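Local coordinates for probable aromatic acid decarboxylase (Escherichia coli, PDB 1SBZ) that acts as an FMN-dependent, UbiX-like aromatic acid decarboxylase that binds flavin mononucleotide and assembles into a homododecamer, at the interface of chains A and B and the interface of chains A and C. Sequence-based numbering; all coordinates share one arbitrary frame. Chains: chain A/B/C, Probable aromatic acid decarboxylase.

Both contacts draw on the segment that follows strand 116-121 and runs into the helix starting at residue 128, but on different residues of it. In contact 1, chain B offers residues 124, 125, 127 and 130 to the end of helix 102-113 of chain A. In contact 2, residues 126 and 134 of chains A and C meet, joined by 146 and 148. The C-alpha centres of contacts 1 and 2 lie about 26 Å apart. Contact 1 mixes a polar grip with carbon contacts between unlike surfaces and contact 2 is an apolar two-fold junction, so each subunit can pair by one and be connected onward by the other in the dodecamer.

Contact 1: the interface of chains A and B. Residues chain A 111-113; chain B 124-125, 127, 130.
The side-chain amine of A:Lys112 and the backbone carbonyl of B:Met124 form a hydrogen bond across this patch, with NZ of A:Lys112 2.7 Å from O of B:Met124. The donor does not follow a lone pair: it stands above the carbonyl plane, 48° out of it. On its own side the same NZ makes a salt bridge of 2.8 Å to OE2 of A:Glu113, a carboxylate oxygen met nearly along its C-O axis. Two oxygens therefore hold NZ, one from each chain. The lysine chain is extended as far as CE and then bends at chi4 (77°), which turns NZ towards both partners; A:Glu113 folds at chi2 to bring its carboxylate alongside.

Close carbon contacts surround this pair. B:Pro125, which follows a cis peptide bond, lies across A:Glu113 at about a right angle, with its CD 3.8 Å from CD of A:Glu113. The lysine root rests on B:Ser127, just ahead of helix 128-139, and on B:His130 in its first turn: CA of A:Lys112 is 3.7 Å from CB of B:Ser127, and CB of A:Lys112 is 3.7 Å from CE1 of B:His130.

Reciprocal hydrogen bonds within chain B form a capping box at the start of helix 128-139. N of B:Ser127 donates to ND1 of B:His130 at 2.9 Å, though from 38° out of the ring plane, and N of B:His130 donates to OG of B:Ser127 at 3.2 Å. OG also sits over the centre of one imidazole face, which, with the bond to ND1, should restrict how the ring can turn.

The site seats the end of helix 102-113 of one subunit on its neighbour's capped helix and the loop with the cis peptide bond before B:Pro125, one of the junctions that build the homododecamer.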
ATOM      1  N   LEU A 111     -11.210  15.965  16.068  1.00 21.07           N
ATOM      2  CA  LEU A 111     -10.040  15.287  15.500  1.00 21.23           C
ATOM      3  C   LEU A 111      -8.836  16.202  15.240  1.00 21.11           C
ATOM      4  O   LEU A 111      -7.718  15.863  15.613  1.00 21.16           O
ATOM      5  CB  LEU A 111     -10.412  14.513  14.235  1.00 21.30           C
ATOM      6  CG  LEU A 111     -11.369  13.339  14.450  1.00 21.97           C
ATOM      7  CD1 LEU A 111     -11.557  12.555  13.169  1.00 21.54           C
ATOM      8  CD2 LEU A 111     -10.879  12.422  15.571  1.00 23.65           C
ATOM      9  N   LYS A 112      -9.068  17.354  14.617  1.00 20.96           N
ATOM     10  CA  LYS A 112      -7.980  18.268  14.290  1.00 21.90           C
ATOM     11  C   LYS A 112      -7.311  18.863  15.550  1.00 22.61           C
ATOM     12  O   LYS A 112      -6.122  19.188  15.536  1.00 22.67           O
ATOM     13  CB  LYS A 112      -8.456  19.359  13.316  1.00 21.70           C
ATOM     14  CG  LYS A 112      -9.207  20.514  13.963  1.00 21.80           C
ATOM     15  CD  LYS A 112      -9.829  21.436  12.939  1.00 21.44           C
ATOM     16  CE  LYS A 112     -10.469  22.645  13.615  1.00 22.31           C
ATOM     17  NZ  LYS A 112      -9.441  23.650  14.033  1.00 23.22           N
ATOM     18  N   GLU A 113      -8.077  18.982  16.633  1.00 23.17           N
ATOM     19  CA  GLU A 113      -7.547  19.516  17.890  1.00 23.86           C
ATOM     20  C   GLU A 113      -6.879  18.445  18.736  1.00 24.39           C
ATOM     21  O   GLU A 113      -6.255  18.756  19.754  1.00 25.02           O
ATOM     22  CB  GLU A 113      -8.640  20.213  18.710  1.00 23.96           C
ATOM     23  CG  GLU A 113      -9.296  21.416  18.034  1.00 23.60           C
ATOM     24  CD  GLU A 113      -8.327  22.539  17.705  1.00 24.41           C
ATOM     25  OE1 GLU A 113      -7.386  22.796  18.493  1.00 24.23           O
ATOM     26  OE2 GLU A 113      -8.517  23.177  16.650  1.00 23.79           O
TER
HETATM   27  N   MSE B 124      -6.656  25.075  10.768  1.00 26.51           N
HETATM   28  CA  MSE B 124      -5.590  24.981  11.762  1.00 29.90           C
HETATM   29  C   MSE B 124      -6.118  24.419  13.088  1.00 26.77           C
HETATM   30  O   MSE B 124      -7.085  24.948  13.630  1.00 27.30           O
HETATM   31  CB  MSE B 124      -4.971  26.360  12.003  1.00 29.11           C
HETATM   32  CG  MSE B 124      -4.741  26.714  13.476  1.00 32.43           C
HETATM   33 SE   MSE B 124      -3.747  28.312  13.479  1.00 42.07          SE
HETATM   34  CE  MSE B 124      -5.252  29.612  13.545  1.00 40.11           C
ATOM     35  N   PRO B 125      -5.508  23.359  13.614  1.00 25.66           N
ATOM     36  CA  PRO B 125      -4.498  22.545  12.921  1.00 24.51           C
ATOM     37  C   PRO B 125      -5.042  21.730  11.741  1.00 23.62           C
ATOM     38  O   PRO B 125      -6.255  21.671  11.524  1.00 23.34           O
ATOM     39  CB  PRO B 125      -4.024  21.576  14.016  1.00 24.48           C
ATOM     40  CG  PRO B 125      -4.434  22.223  15.309  1.00 24.81           C
ATOM     41  CD  PRO B 125      -5.731  22.893  14.994  1.00 25.15           C
ATOM     42  N   SER B 127      -5.541  18.081  10.389  1.00 20.37           N
ATOM     43  CA  SER B 127      -5.639  16.715  10.870  1.00 19.46           C
ATOM     44  C   SER B 127      -5.111  15.725   9.835  1.00 18.89           C
ATOM     45  O   SER B 127      -4.776  16.097   8.711  1.00 18.57           O
ATOM     46  CB  SER B 127      -7.093  16.387  11.186  1.00 19.41           C
ATOM     47  OG  SER B 127      -7.833  16.242   9.990  1.00 18.94           O
ATOM     48  N   HIS B 130      -7.402  15.787   6.815  1.00 15.50           N
ATOM     49  CA  HIS B 130      -7.171  16.958   5.961  1.00 15.42           C
ATOM     50  C   HIS B 130      -5.959  16.727   5.049  1.00 15.82           C
ATOM     51  O   HIS B 130      -6.003  17.014   3.852  1.00 15.62           O
ATOM     52  CB  HIS B 130      -6.970  18.237   6.793  1.00 15.33           C
ATOM     53  CG  HIS B 130      -8.084  18.529   7.751  1.00 15.72           C
ATOM     54  ND1 HIS B 130      -7.873  19.106   8.987  1.00 15.50           N
ATOM     55  CD2 HIS B 130      -9.418  18.308   7.664  1.00 15.53           C
ATOM     56  CE1 HIS B 130      -9.027  19.240   9.614  1.00 15.33           C
ATOM     57  NE2 HIS B 130      -9.981  18.762   8.835  1.00 15.80           N
TER

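Contact 2: the interface of chains A and C. Residues chain A 121, 123, 126, 134, 146, 148; chain C 126, 134, 146, 148.
A:Pro146 and C:Leu126 meet at the centre of this two-fold patch, where two subunits of this UbiX/PAD1-family flavoprotein join through a core of leucine, proline and selenomethionine side chains. CD1 of C:Leu126 reaches CG of A:Pro146 at 3.9 Å, and the exchanged pair repeats the arrangement. A:Met148 and C:Met148, both selenomethionines, each point the methyl tip into the other chain's leucine and proline: CE of A:Met148 lies 3.8 Å from CB of C:Pro146 and 3.9 Å from CD1 of C:Leu126. The side chain meets the leucine at about a right angle. A bend at chi2 (-105° in chain A, -90° in chain C) swings the selenium and methyl inwards from a CG held beside the backbone N.

Beyond the leucines, the helices starting at residue 128 add a second layer. A:Met134, bent at chi3 (67°), sets its CE 4.0 Å from CD1 of C:Leu126, while CE of C:Met134 faces A:Leu126 in the same way. Each leucine thus has selenomethionine methyl groups from two positions of the partner against it.

At the rim, backbone carbonyls border C:Met148. O of A:Glu123, a residue that also lines the FMN pocket, is 3.4 Å from both CG and CE of C:Met148, with O of A:Pro121 3.7 Å from CE. These are contacts of carbonyl oxygen with carbon; no nitrogen or oxygen in the patch comes within bonding distance of the partner chain.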
ATOM      1  N   PRO A 121     -20.836   2.861  16.648  1.00 19.86           N
ATOM      2  CA  PRO A 121     -21.298   2.454  15.323  1.00 19.97           C
ATOM      3  C   PRO A 121     -22.313   1.334  15.417  1.00 20.03           C
ATOM      4  O   PRO A 121     -22.084   0.361  16.141  1.00 19.97           O
ATOM      5  CB  PRO A 121     -20.025   1.928  14.653  1.00 19.50           C
ATOM      6  CG  PRO A 121     -19.211   1.418  15.789  1.00 19.70           C
ATOM      7  CD  PRO A 121     -19.433   2.449  16.877  1.00 20.01           C
ATOM      8  N   GLU A 123     -24.770  -1.033  12.812  1.00 20.38           N
ATOM      9  CA  GLU A 123     -25.284  -1.559  11.560  1.00 20.78           C
ATOM     10  C   GLU A 123     -24.990  -3.046  11.572  1.00 21.48           C
ATOM     11  O   GLU A 123     -24.068  -3.498  12.257  1.00 21.07           O
ATOM     12  CB  GLU A 123     -24.619  -0.898  10.350  1.00 20.70           C
ATOM     13  CG  GLU A 123     -25.179  -1.322   8.993  1.00 21.02           C
ATOM     14  CD  GLU A 123     -26.676  -1.066   8.841  1.00 21.90           C
ATOM     15  OE1 GLU A 123     -27.490  -1.855   9.369  1.00 20.36           O
ATOM     16  OE2 GLU A 123     -27.044  -0.084   8.167  1.00 24.10           O
ATOM     17  N   LEU A 126     -22.129  -5.783   8.917  1.00 19.03           N
ATOM     18  CA  LEU A 126     -21.128  -4.777   8.563  1.00 18.84           C
ATOM     19  C   LEU A 126     -20.487  -5.104   7.207  1.00 18.29           C
ATOM     20  O   LEU A 126     -19.939  -6.188   7.015  1.00 18.56           O
ATOM     21  CB  LEU A 126     -20.050  -4.670   9.654  1.00 18.72           C
ATOM     22  CG  LEU A 126     -20.470  -4.053  10.995  1.00 19.50           C
ATOM     23  CD1 LEU A 126     -19.316  -4.082  11.971  1.00 20.35           C
ATOM     24  CD2 LEU A 126     -20.981  -2.632  10.816  1.00 19.90           C
HETATM   25  N   MSE A 134     -14.329   2.363   9.441  1.00 17.84           N
HETATM   26  CA  MSE A 134     -14.066   2.164  10.866  1.00 19.45           C
HETATM   27  C   MSE A 134     -12.575   1.998  11.143  1.00 17.69           C
HETATM   28  O   MSE A 134     -12.047   2.595  12.080  1.00 17.58           O
HETATM   29  CB  MSE A 134     -14.850   0.961  11.403  1.00 18.89           C
HETATM   30  CG  MSE A 134     -16.354   1.199  11.477  1.00 21.17           C
HETATM   31 SE   MSE A 134     -17.426  -0.428  11.744  1.00 26.35          SE
HETATM   32  CE  MSE A 134     -16.898  -0.896  13.431  1.00 21.16           C
ATOM     33  N   PRO A 146     -19.120  -0.243  19.328  1.00 23.07           N
ATOM     34  CA  PRO A 146     -20.430  -0.722  18.899  1.00 23.46           C
ATOM     35  C   PRO A 146     -21.231  -1.178  20.128  1.00 24.03           C
ATOM     36  O   PRO A 146     -20.619  -1.581  21.124  1.00 23.86           O
ATOM     37  CB  PRO A 146     -20.092  -1.910  17.990  1.00 22.98           C
ATOM     38  CG  PRO A 146     -18.746  -2.337  18.394  1.00 22.79           C
ATOM     39  CD  PRO A 146     -18.033  -1.070  18.773  1.00 23.27           C
HETATM   40  N   MSE A 148     -22.464  -3.713  21.583  1.00 25.99           N
HETATM   41  CA  MSE A 148     -22.431  -5.166  21.671  1.00 26.55           C
HETATM   42  C   MSE A 148     -22.878  -5.658  23.057  1.00 26.73           C
HETATM   43  O   MSE A 148     -22.196  -5.403  24.047  1.00 26.67           O
HETATM   44  CB  MSE A 148     -21.008  -5.657  21.387  1.00 26.75           C
HETATM   45  CG  MSE A 148     -20.425  -5.209  20.049  1.00 27.23           C
HETATM   46 SE   MSE A 148     -20.396  -6.637  18.737  1.00 30.73          SE
HETATM   47  CE  MSE A 148     -18.905  -5.988  17.560  1.00 27.70           C
TER
ATOM     48  N   LEU C 126     -13.934  -2.161  19.623  1.00 22.41           N
ATOM     49  CA  LEU C 126     -13.175  -2.822  18.565  1.00 21.53           C
ATOM     50  C   LEU C 126     -11.895  -2.047  18.302  1.00 21.06           C
ATOM     51  O   LEU C 126     -11.929  -0.867  17.949  1.00 21.24           O
ATOM     52  CB  LEU C 126     -14.008  -2.943  17.281  1.00 21.36           C
ATOM     53  CG  LEU C 126     -15.233  -3.865  17.340  1.00 21.21           C
ATOM     54  CD1 LEU C 126     -16.022  -3.820  16.030  1.00 21.23           C
ATOM     55  CD2 LEU C 126     -14.835  -5.295  17.687  1.00 20.10           C
HETATM   56  N   MSE C 134     -11.124  -8.089  10.615  1.00 16.27           N
HETATM   57  CA  MSE C 134     -12.484  -8.111  10.103  1.00 17.84           C
HETATM   58  C   MSE C 134     -12.523  -7.616   8.667  1.00 16.30           C
HETATM   59  O   MSE C 134     -13.178  -8.220   7.832  1.00 16.12           O
HETATM   60  CB  MSE C 134     -13.415  -7.273  10.988  1.00 17.49           C
HETATM   61  CG  MSE C 134     -13.698  -7.924  12.334  1.00 18.91           C
HETATM   62 SE   MSE C 134     -14.486  -6.705  13.653  1.00 24.31          SE
HETATM   63  CE  MSE C 134     -16.203  -6.484  12.926  1.00 17.90           C
ATOM     64  N   PRO C 146     -22.298  -8.901  13.464  1.00 20.00           N
ATOM     65  CA  PRO C 146     -22.110  -8.705  14.904  1.00 20.47           C
ATOM     66  C   PRO C 146     -23.493  -8.635  15.565  1.00 21.44           C
ATOM     67  O   PRO C 146     -24.453  -8.277  14.895  1.00 21.12           O
ATOM     68  CB  PRO C 146     -21.409  -7.344  14.985  1.00 19.96           C
ATOM     69  CG  PRO C 146     -21.831  -6.628  13.759  1.00 19.69           C
ATOM     70  CD  PRO C 146     -21.933  -7.694  12.701  1.00 20.16           C
HETATM   71  N   MSE C 148     -25.771  -6.824  16.919  1.00 25.20           N
HETATM   72  CA  MSE C 148     -26.155  -5.429  17.130  1.00 26.24           C
HETATM   73  C   MSE C 148     -27.647  -5.332  17.450  1.00 26.59           C
HETATM   74  O   MSE C 148     -28.479  -5.722  16.630  1.00 26.69           O
HETATM   75  CB  MSE C 148     -25.851  -4.596  15.876  1.00 26.48           C
HETATM   76  CG  MSE C 148     -24.413  -4.617  15.414  1.00 27.17           C
HETATM   77 SE   MSE C 148     -23.348  -3.201  16.204  1.00 31.19          SE
HETATM   78  CE  MSE C 148     -21.898  -3.036  14.800  1.00 27.50           C
TER